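Local coordinates for protein MucR Phosphodiesterase (Pseudomonas aeruginosa, PDB 5M1T) that is an EAL-domain phosphodiesterase that binds C2E and magnesium ions, at residues L31-Q39 with Q82-L92. Numbering follows the deposited sequence.
Sequences LQLLHDLRQ and QFLPLAEKTGL. With C2E (9,9'-[(2R,3R,3aS,5S,7aR,9R,10R,10aS,12S,14aR)-3,5,10,12-tetrahydroxy-5,12-dioxidooctahydro-2H,7H-difuro[3,2-d:3',2'-j][1,3,7,9,2,8]tetraoxadiphosphacyclododecine-2,9-diyl]bis(2-amino-1,9-dihydro-6H-purin-6-one)), chain C.
Leu-37 and Leu-86 lead an apolar packing in the EAL domain, a TIM-barrel-like fold, where helix 32-38 lies across helix 84-90 and its flanking residues Phe-83 and Leu-92, the helix axes 77° apart and 10.9 Å at closest approach. No hydrogen bond joins the two segments; leucine methyls carry most of the contact. Leu-86 CD2 packs among three leucines of the first helix, 3.9 Å from Leu-33 CG, equally close to the backbone CA of Leu-34, and 4.2 Å from Leu-37 CD2. Leu-37, its CG anti to the backbone N (chi1 -179°), extends across to the second segment and splits its methyls: CD1 meets Phe-83 CD1 obliquely at 3.9 Å, the two side chains crossing near a right angle, while CD2 touches Ala-87 CB and lies 3.7 Å from Leu-92 CD1. Trp-70 of strand 61-72 and Ile-96 of helix 93-113 also touch Leu-37. On its far side helix 84-90 borders the ligand pocket, where Leu-84 CD1 comes within 3.3 Å of C2E N31. Toward the C-terminal end of helix 84-90, Leu-34 CD1 approaches Thr-90 CG2, and it also covers one face of the Arg-38 guanidinium of its own helix. The hydroxyl of that threonine turns back to its own helix: Leu-86 O accepts from Thr-90 OG1 at 2.6 Å and from Thr-90 N, the two donors on opposite faces of the carbonyl plane.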
ATOM      1  N   LEU A  31      -0.092  12.713  25.146  1.00 46.25           N
ATOM      2  CA  LEU A  31       1.217  11.979  25.332  1.00 46.27           C
ATOM      3  C   LEU A  31       2.348  12.807  24.734  1.00 43.53           C
ATOM      4  O   LEU A  31       2.239  13.295  23.615  1.00 41.49           O
ATOM      5  CB  LEU A  31       1.213  10.566  24.708  1.00 46.32           C
ATOM      6  CG  LEU A  31       2.581   9.876  24.570  1.00 46.78           C
ATOM      7  CD1 LEU A  31       3.155   9.409  25.912  1.00 47.31           C
ATOM      8  CD2 LEU A  31       2.498   8.695  23.600  1.00 48.54           C
ATOM      9  N   GLN A  32       3.423  12.944  25.509  1.00 42.84           N
ATOM     10  CA  GLN A  32       4.543  13.804  25.169  1.00 42.68           C
ATOM     11  C   GLN A  32       5.224  13.367  23.859  1.00 41.26           C
ATOM     12  O   GLN A  32       5.498  14.196  22.982  1.00 39.57           O
ATOM     13  CB  GLN A  32       5.558  13.818  26.328  1.00 43.15           C
ATOM     14  CG  GLN A  32       6.503  15.005  26.296  1.00 42.75           C
ATOM     15  CD  GLN A  32       5.729  16.305  26.195  1.00 43.59           C
ATOM     16  OE1 GLN A  32       5.716  16.960  25.144  1.00 42.32           O
ATOM     17  NE2 GLN A  32       5.036  16.656  27.270  1.00 43.72           N
ATOM     18  N   LEU A  33       5.471  12.063  23.748  1.00 39.38           N
ATOM     19  CA  LEU A  33       6.097  11.482  22.570  1.00 38.86           C
ATOM     20  C   LEU A  33       5.367  11.816  21.290  1.00 37.75           C
ATOM     21  O   LEU A  33       5.999  12.148  20.297  1.00 35.95           O
ATOM     22  CB  LEU A  33       6.198   9.969  22.694  1.00 38.08           C
ATOM     23  CG  LEU A  33       7.060   9.325  21.636  1.00 37.73           C
ATOM     24  CD1 LEU A  33       8.487   9.832  21.730  1.00 37.40           C
ATOM     25  CD2 LEU A  33       7.002   7.813  21.814  1.00 38.51           C
ATOM     26  N   LEU A  34       4.045  11.728  21.323  1.00 38.26           N
ATOM     27  CA  LEU A  34       3.198  12.069  20.176  1.00 38.15           C
ATOM     28  C   LEU A  34       3.354  13.527  19.746  1.00 37.60           C
ATOM     29  O   LEU A  34       3.578  13.811  18.572  1.00 36.86           O
ATOM     30  CB  LEU A  34       1.739  11.765  20.504  1.00 39.60           C
ATOM     31  CG  LEU A  34       0.652  12.104  19.478  1.00 40.82           C
ATOM     32  CD1 LEU A  34       1.044  11.712  18.061  1.00 40.35           C
ATOM     33  CD2 LEU A  34      -0.643  11.420  19.892  1.00 41.24           C
ATOM     34  N   HIS A  35       3.246  14.452  20.686  1.00 38.11           N
ATOM     35  CA  HIS A  35       3.439  15.867  20.361  1.00 39.42           C
ATOM     36  C   HIS A  35       4.851  16.132  19.828  1.00 37.01           C
ATOM     37  O   HIS A  35       5.049  16.805  18.808  1.00 35.77           O
ATOM     38  CB  HIS A  35       3.203  16.740  21.595  1.00 42.46           C
ATOM     39  CG  HIS A  35       1.766  16.989  21.864  1.00 45.27           C
ATOM     40  ND1 HIS A  35       1.275  18.239  22.154  1.00 47.73           N
ATOM     41  CD2 HIS A  35       0.699  16.156  21.827  1.00 46.98           C
ATOM     42  CE1 HIS A  35      -0.037  18.161  22.325  1.00 49.40           C
ATOM     43  NE2 HIS A  35      -0.410  16.907  22.133  1.00 48.62           N
ATOM     44  N   ASP A  36       5.826  15.612  20.546  1.00 35.03           N
ATOM     45  CA  ASP A  36       7.208  15.764  20.162  1.00 33.96           C
ATOM     46  C   ASP A  36       7.461  15.209  18.745  1.00 33.00           C
ATOM     47  O   ASP A  36       8.102  15.880  17.922  1.00 33.04           O
ATOM     48  CB  ASP A  36       8.115  15.106  21.205  1.00 33.77           C
ATOM     49  CG  ASP A  36       8.113  15.843  22.536  1.00 34.63           C
ATOM     50  OD1 ASP A  36       7.440  16.885  22.675  1.00 34.92           O
ATOM     51  OD2 ASP A  36       8.774  15.348  23.477  1.00 35.50           O
ATOM     52  N   LEU A  37       6.940  14.028  18.430  1.00 32.24           N
ATOM     53  CA  LEU A  37       7.198  13.458  17.107  1.00 32.73           C
ATOM     54  C   LEU A  37       6.523  14.234  15.972  1.00 33.09           C
ATOM     55  O   LEU A  37       7.116  14.404  14.894  1.00 31.76           O
ATOM     56  CB  LEU A  37       6.804  11.980  17.036  1.00 32.68           C
ATOM     57  CG  LEU A  37       7.057  11.266  15.693  1.00 31.55           C
ATOM     58  CD1 LEU A  37       8.530  11.251  15.339  1.00 30.70           C
ATOM     59  CD2 LEU A  37       6.511   9.850  15.749  1.00 32.19           C
ATOM     60  N   ARG A  38       5.301  14.701  16.221  1.00 35.18           N
ATOM     61  CA  ARG A  38       4.587  15.550  15.282  1.00 36.77           C
ATOM     62  C   ARG A  38       5.403  16.734  14.860  1.00 35.18           C
ATOM     63  O   ARG A  38       5.327  17.150  13.714  1.00 35.85           O
ATOM     64  CB  ARG A  38       3.338  16.147  15.900  1.00 40.89           C
ATOM     65  CG  ARG A  38       2.112  15.264  15.989  1.00 45.45           C
ATOM     66  CD  ARG A  38       0.914  16.163  16.244  1.00 49.57           C
ATOM     67  NE  ARG A  38      -0.011  15.623  17.224  1.00 54.30           N
ATOM     68  CZ  ARG A  38      -0.979  14.746  16.952  1.00 57.02           C
ATOM     69  NH1 ARG A  38      -1.149  14.265  15.713  1.00 58.09           N
ATOM     70  NH2 ARG A  38      -1.777  14.339  17.934  1.00 57.01           N
ATOM     71  N   GLN A  39       6.126  17.342  15.790  1.00 33.77           N
ATOM     72  CA  GLN A  39       6.845  18.545  15.428  1.00 33.74           C
ATOM     73  C   GLN A  39       8.313  18.308  15.094  1.00 31.31           C
ATOM     74  O   GLN A  39       9.042  19.278  14.896  1.00 30.68           O
ATOM     75  CB  GLN A  39       6.711  19.607  16.520  1.00 35.37           C
ATOM     76  CG  GLN A  39       7.513  19.345  17.778  1.00 37.28           C
ATOM     77  CD  GLN A  39       7.300  20.449  18.803  1.00 39.71           C
ATOM     78  OE1 GLN A  39       6.386  21.251  18.670  1.00 40.87           O
ATOM     79  NE2 GLN A  39       8.135  20.481  19.835  1.00 41.53           N
ATOM     80  N   GLN A  82      12.156   3.048  18.967  1.00 32.03           N
ATOM     81  CA  GLN A  82      11.473   3.736  20.044  1.00 33.98           C
ATOM     82  C   GLN A  82      10.338   4.656  19.565  1.00 33.76           C
ATOM     83  O   GLN A  82       9.553   5.135  20.376  1.00 34.80           O
ATOM     84  CB  GLN A  82      12.465   4.541  20.857  1.00 36.57           C
ATOM     85  CG  GLN A  82      13.517   3.680  21.537  1.00 39.44           C
ATOM     86  CD  GLN A  82      14.663   4.520  22.079  1.00 43.17           C
ATOM     87  OE1 GLN A  82      14.443   5.407  22.904  1.00 45.64           O
ATOM     88  NE2 GLN A  82      15.894   4.258  21.611  1.00 44.74           N
ATOM     89  N   PHE A  83      10.230   4.901  18.260  1.00 32.13           N
ATOM     90  CA  PHE A  83       9.186   5.806  17.754  1.00 30.41           C
ATOM     91  C   PHE A  83       8.588   5.482  16.385  1.00 29.37           C
ATOM     92  O   PHE A  83       7.580   6.055  16.022  1.00 29.28           O
ATOM     93  CB  PHE A  83       9.691   7.256  17.746  1.00 30.40           C
ATOM     94  CG  PHE A  83      10.801   7.514  16.778  1.00 28.87           C
ATOM     95  CD1 PHE A  83      10.542   7.863  15.480  1.00 28.74           C
ATOM     96  CD2 PHE A  83      12.117   7.422  17.196  1.00 29.57           C
ATOM     97  CE1 PHE A  83      11.589   8.105  14.592  1.00 29.38           C
ATOM     98  CE2 PHE A  83      13.185   7.641  16.316  1.00 28.78           C
ATOM     99  CZ  PHE A  83      12.920   7.993  15.015  1.00 29.16           C
ATOM    100  N   LEU A  84       9.176   4.582  15.604  1.00 28.70           N
ATOM    101  CA  LEU A  84       8.566   4.245  14.309  1.00 28.10           C
ATOM    102  C   LEU A  84       7.215   3.521  14.390  1.00 27.76           C
ATOM    103  O   LEU A  84       6.408   3.663  13.487  1.00 27.71           O
ATOM    104  CB  LEU A  84       9.532   3.451  13.424  1.00 28.38           C
ATOM    105  CG  LEU A  84      10.604   4.250  12.673  1.00 28.21           C
ATOM    106  CD1 LEU A  84      11.414   3.310  11.812  1.00 28.93           C
ATOM    107  CD2 LEU A  84      10.002   5.304  11.775  1.00 28.84           C
ATOM    108  N   PRO A  85       6.961   2.733  15.456  1.00 27.24           N
ATOM    109  CA  PRO A  85       5.637   2.139  15.568  1.00 27.26           C
ATOM    110  C   PRO A  85       4.513   3.170  15.788  1.00 27.31           C
ATOM    111  O   PRO A  85       3.429   3.023  15.228  1.00 26.45           O
ATOM    112  CB  PRO A  85       5.769   1.204  16.782  1.00 27.55           C
ATOM    113  CG  PRO A  85       7.233   0.918  16.859  1.00 27.02           C
ATOM    114  CD  PRO A  85       7.871   2.218  16.484  1.00 26.76           C
ATOM    115  N   LEU A  86       4.785   4.195  16.597  1.00 27.48           N
ATOM    116  CA  LEU A  86       3.887   5.336  16.734  1.00 27.42           C
ATOM    117  C   LEU A  86       3.731   6.072  15.405  1.00 26.87           C
ATOM    118  O   LEU A  86       2.634   6.494  15.035  1.00 25.84           O
ATOM    119  CB  LEU A  86       4.420   6.295  17.796  1.00 28.38           C
ATOM    120  CG  LEU A  86       3.615   7.566  18.045  1.00 29.46           C
ATOM    121  CD1 LEU A  86       2.221   7.174  18.557  1.00 30.46           C
ATOM    122  CD2 LEU A  86       4.304   8.531  19.028  1.00 29.83           C
ATOM    123  N   ALA A  87       4.830   6.226  14.676  1.00 26.37           N
ATOM    124  CA  ALA A  87       4.764   6.857  13.371  1.00 26.52           C
ATOM    125  C   ALA A  87       3.924   6.052  12.392  1.00 27.58           C
ATOM    126  O   ALA A  87       3.155   6.637  11.604  1.00 27.25           O
ATOM    127  CB  ALA A  87       6.157   7.103  12.811  1.00 25.80           C
ATOM    128  N   GLU A  88       4.041   4.721  12.447  1.00 29.23           N
ATOM    129  CA  GLU A  88       3.258   3.832  11.561  1.00 30.57           C
ATOM    130  C   GLU A  88       1.771   3.954  11.877  1.00 32.85           C
ATOM    131  O   GLU A  88       0.967   4.228  10.978  1.00 33.47           O
ATOM    132  CB  GLU A  88       3.714   2.372  11.681  1.00 31.05           C
ATOM    133  CG  GLU A  88       3.043   1.391  10.720  1.00 31.28           C
ATOM    134  CD  GLU A  88       3.704   1.305   9.336  1.00 32.59           C
ATOM    135  OE1 GLU A  88       4.377   2.312   8.909  1.00 32.37           O
ATOM    136  OE2 GLU A  88       3.515   0.239   8.662  1.00 30.49           O
ATOM    137  N   LYS A  89       1.419   3.768  13.152  1.00 34.27           N
ATOM    138  CA  LYS A  89       0.025   3.840  13.629  1.00 35.02           C
ATOM    139  C   LYS A  89      -0.682   5.189  13.360  1.00 32.99           C
ATOM    140  O   LYS A  89      -1.876   5.235  13.072  1.00 32.87           O
ATOM    141  CB  LYS A  89      -0.009   3.510  15.132  1.00 38.21           C
ATOM    142  CG  LYS A  89      -1.362   3.712  15.797  1.00 41.14           C
ATOM    143  CD  LYS A  89      -1.421   3.141  17.223  1.00 43.83           C
ATOM    144  CE  LYS A  89      -0.704   4.026  18.257  1.00 45.70           C
ATOM    145  NZ  LYS A  89      -0.340   3.328  19.539  1.00 46.06           N
ATOM    146  N   THR A  90       0.060   6.282  13.468  1.00 30.84           N
ATOM    147  CA  THR A  90      -0.491   7.631  13.290  1.00 29.39           C
ATOM    148  C   THR A  90      -0.475   8.109  11.854  1.00 28.31           C
ATOM    149  O   THR A  90      -1.193   9.025  11.505  1.00 28.31           O
ATOM    150  CB  THR A  90       0.298   8.667  14.101  1.00 28.91           C
ATOM    151  OG1 THR A  90       1.712   8.537  13.807  1.00 27.97           O
ATOM    152  CG2 THR A  90       0.028   8.464  15.610  1.00 28.74           C
ATOM    153  N   GLY A  91       0.359   7.495  11.020  1.00 27.40           N
ATOM    154  CA  GLY A  91       0.512   7.951   9.648  1.00 26.61           C
ATOM    155  C   GLY A  91       1.556   9.039   9.503  1.00 25.62           C
ATOM    156  O   GLY A  91       1.818   9.489   8.393  1.00 26.90           O
ATOM    157  N   LEU A  92       2.176   9.473  10.598  1.00 24.78           N
ATOM    158  CA  LEU A  92       3.335  10.383  10.511  1.00 24.10           C
ATOM    159  C   LEU A  92       4.489   9.785   9.696  1.00 23.31           C
ATOM    160  O   LEU A  92       5.306  10.537   9.152  1.00 22.57           O
ATOM    161  CB  LEU A  92       3.867  10.724  11.893  1.00 23.86           C
ATOM    162  CG  LEU A  92       3.076  11.687  12.715  1.00 24.75           C
ATOM    163  CD1 LEU A  92       3.690  11.661  14.102  1.00 25.13           C
ATOM    164  CD2 LEU A  92       3.100  13.096  12.118  1.00 25.22           C
TER
HETATM  165  P1  C2E C 701      16.878  -2.669   9.892  1.00 22.24           P
HETATM  166  O2P C2E C 701      16.356  -2.325   8.524  1.00 20.84           O
HETATM  167  O1P C2E C 701      17.114  -4.145  10.140  1.00 23.32           O
HETATM  168  O5' C2E C 701      18.236  -1.857  10.094  1.00 22.29           O
HETATM  169  C5' C2E C 701      19.365  -2.466  10.681  1.00 23.46           C
HETATM  170  C4' C2E C 701      19.394  -2.234  12.175  1.00 24.20           C
HETATM  171  O4' C2E C 701      20.451  -3.037  12.734  1.00 24.39           O
HETATM  172  C3' C2E C 701      19.716  -0.794  12.535  1.00 24.54           C
HETATM  173  O3' C2E C 701      19.055  -0.470  13.758  1.00 24.24           O
HETATM  174  C2' C2E C 701      21.211  -0.801  12.774  1.00 24.90           C
HETATM  175  O2' C2E C 701      21.648   0.238  13.650  1.00 24.85           O
HETATM  176  C1' C2E C 701      21.355  -2.171  13.423  1.00 25.52           C
HETATM  177  N9  C2E C 701      22.702  -2.733  13.334  1.00 26.89           N
HETATM  178  C8  C2E C 701      23.522  -2.708  12.272  1.00 28.42           C
HETATM  179  N7  C2E C 701      24.680  -3.340  12.564  1.00 28.63           N
HETATM  180  C5  C2E C 701      24.591  -3.788  13.825  1.00 27.16           C
HETATM  181  C6  C2E C 701      25.457  -4.534  14.743  1.00 27.17           C
HETATM  182  O6  C2E C 701      26.587  -4.918  14.365  1.00 26.62           O
HETATM  183  N1  C2E C 701      24.980  -4.785  15.973  1.00 27.66           N
HETATM  184  C2  C2E C 701      23.758  -4.372  16.379  1.00 27.78           C
HETATM  185  N2  C2E C 701      23.335  -4.649  17.633  1.00 28.62           N
HETATM  186  N3  C2E C 701      22.912  -3.694  15.582  1.00 27.41           N
HETATM  187  C4  C2E C 701      23.283  -3.379  14.326  1.00 27.29           C
HETATM  188  P11 C2E C 701      18.240   0.908  13.907  1.00 24.35           P
HETATM  189  O21 C2E C 701      19.047   2.018  13.253  1.00 25.26           O
HETATM  190  O11 C2E C 701      18.045   1.193  15.358  1.00 23.75           O
HETATM  191  O5A C2E C 701      16.859   0.720  13.124  1.00 23.76           O
HETATM  192  C5A C2E C 701      15.967  -0.315  13.548  1.00 23.16           C
HETATM  193  C4A C2E C 701      14.898  -0.527  12.499  1.00 22.66           C
HETATM  194  O4A C2E C 701      14.177   0.678  12.263  1.00 22.85           O
HETATM  195  C3A C2E C 701      15.464  -0.867  11.144  1.00 22.98           C
HETATM  196  O3A C2E C 701      15.826  -2.232  11.033  1.00 23.46           O
HETATM  197  C2A C2E C 701      14.341  -0.487  10.215  1.00 22.75           C
HETATM  198  O2A C2E C 701      13.334  -1.487  10.176  1.00 23.97           O
HETATM  199  C1A C2E C 701      13.758   0.727  10.895  1.00 22.88           C
HETATM  200  N91 C2E C 701      14.229   1.973  10.223  1.00 23.00           N
HETATM  201  C81 C2E C 701      15.374   2.658  10.418  1.00 22.66           C
HETATM  202  N71 C2E C 701      15.413   3.765   9.628  1.00 22.34           N
HETATM  203  C51 C2E C 701      14.268   3.776   8.923  1.00 22.03           C
HETATM  204  C61 C2E C 701      13.653   4.641   7.901  1.00 22.16           C
HETATM  205  O61 C2E C 701      14.254   5.657   7.490  1.00 22.02           O
HETATM  206  N11 C2E C 701      12.445   4.292   7.426  1.00 22.23           N
HETATM  207  C21 C2E C 701      11.802   3.183   7.854  1.00 22.82           C
HETATM  208  N21 C2E C 701      10.595   2.882   7.343  1.00 24.19           N
HETATM  209  N31 C2E C 701      12.300   2.341   8.784  1.00 22.31           N
HETATM  210  C41 C2E C 701      13.508   2.596   9.319  1.00 22.18           C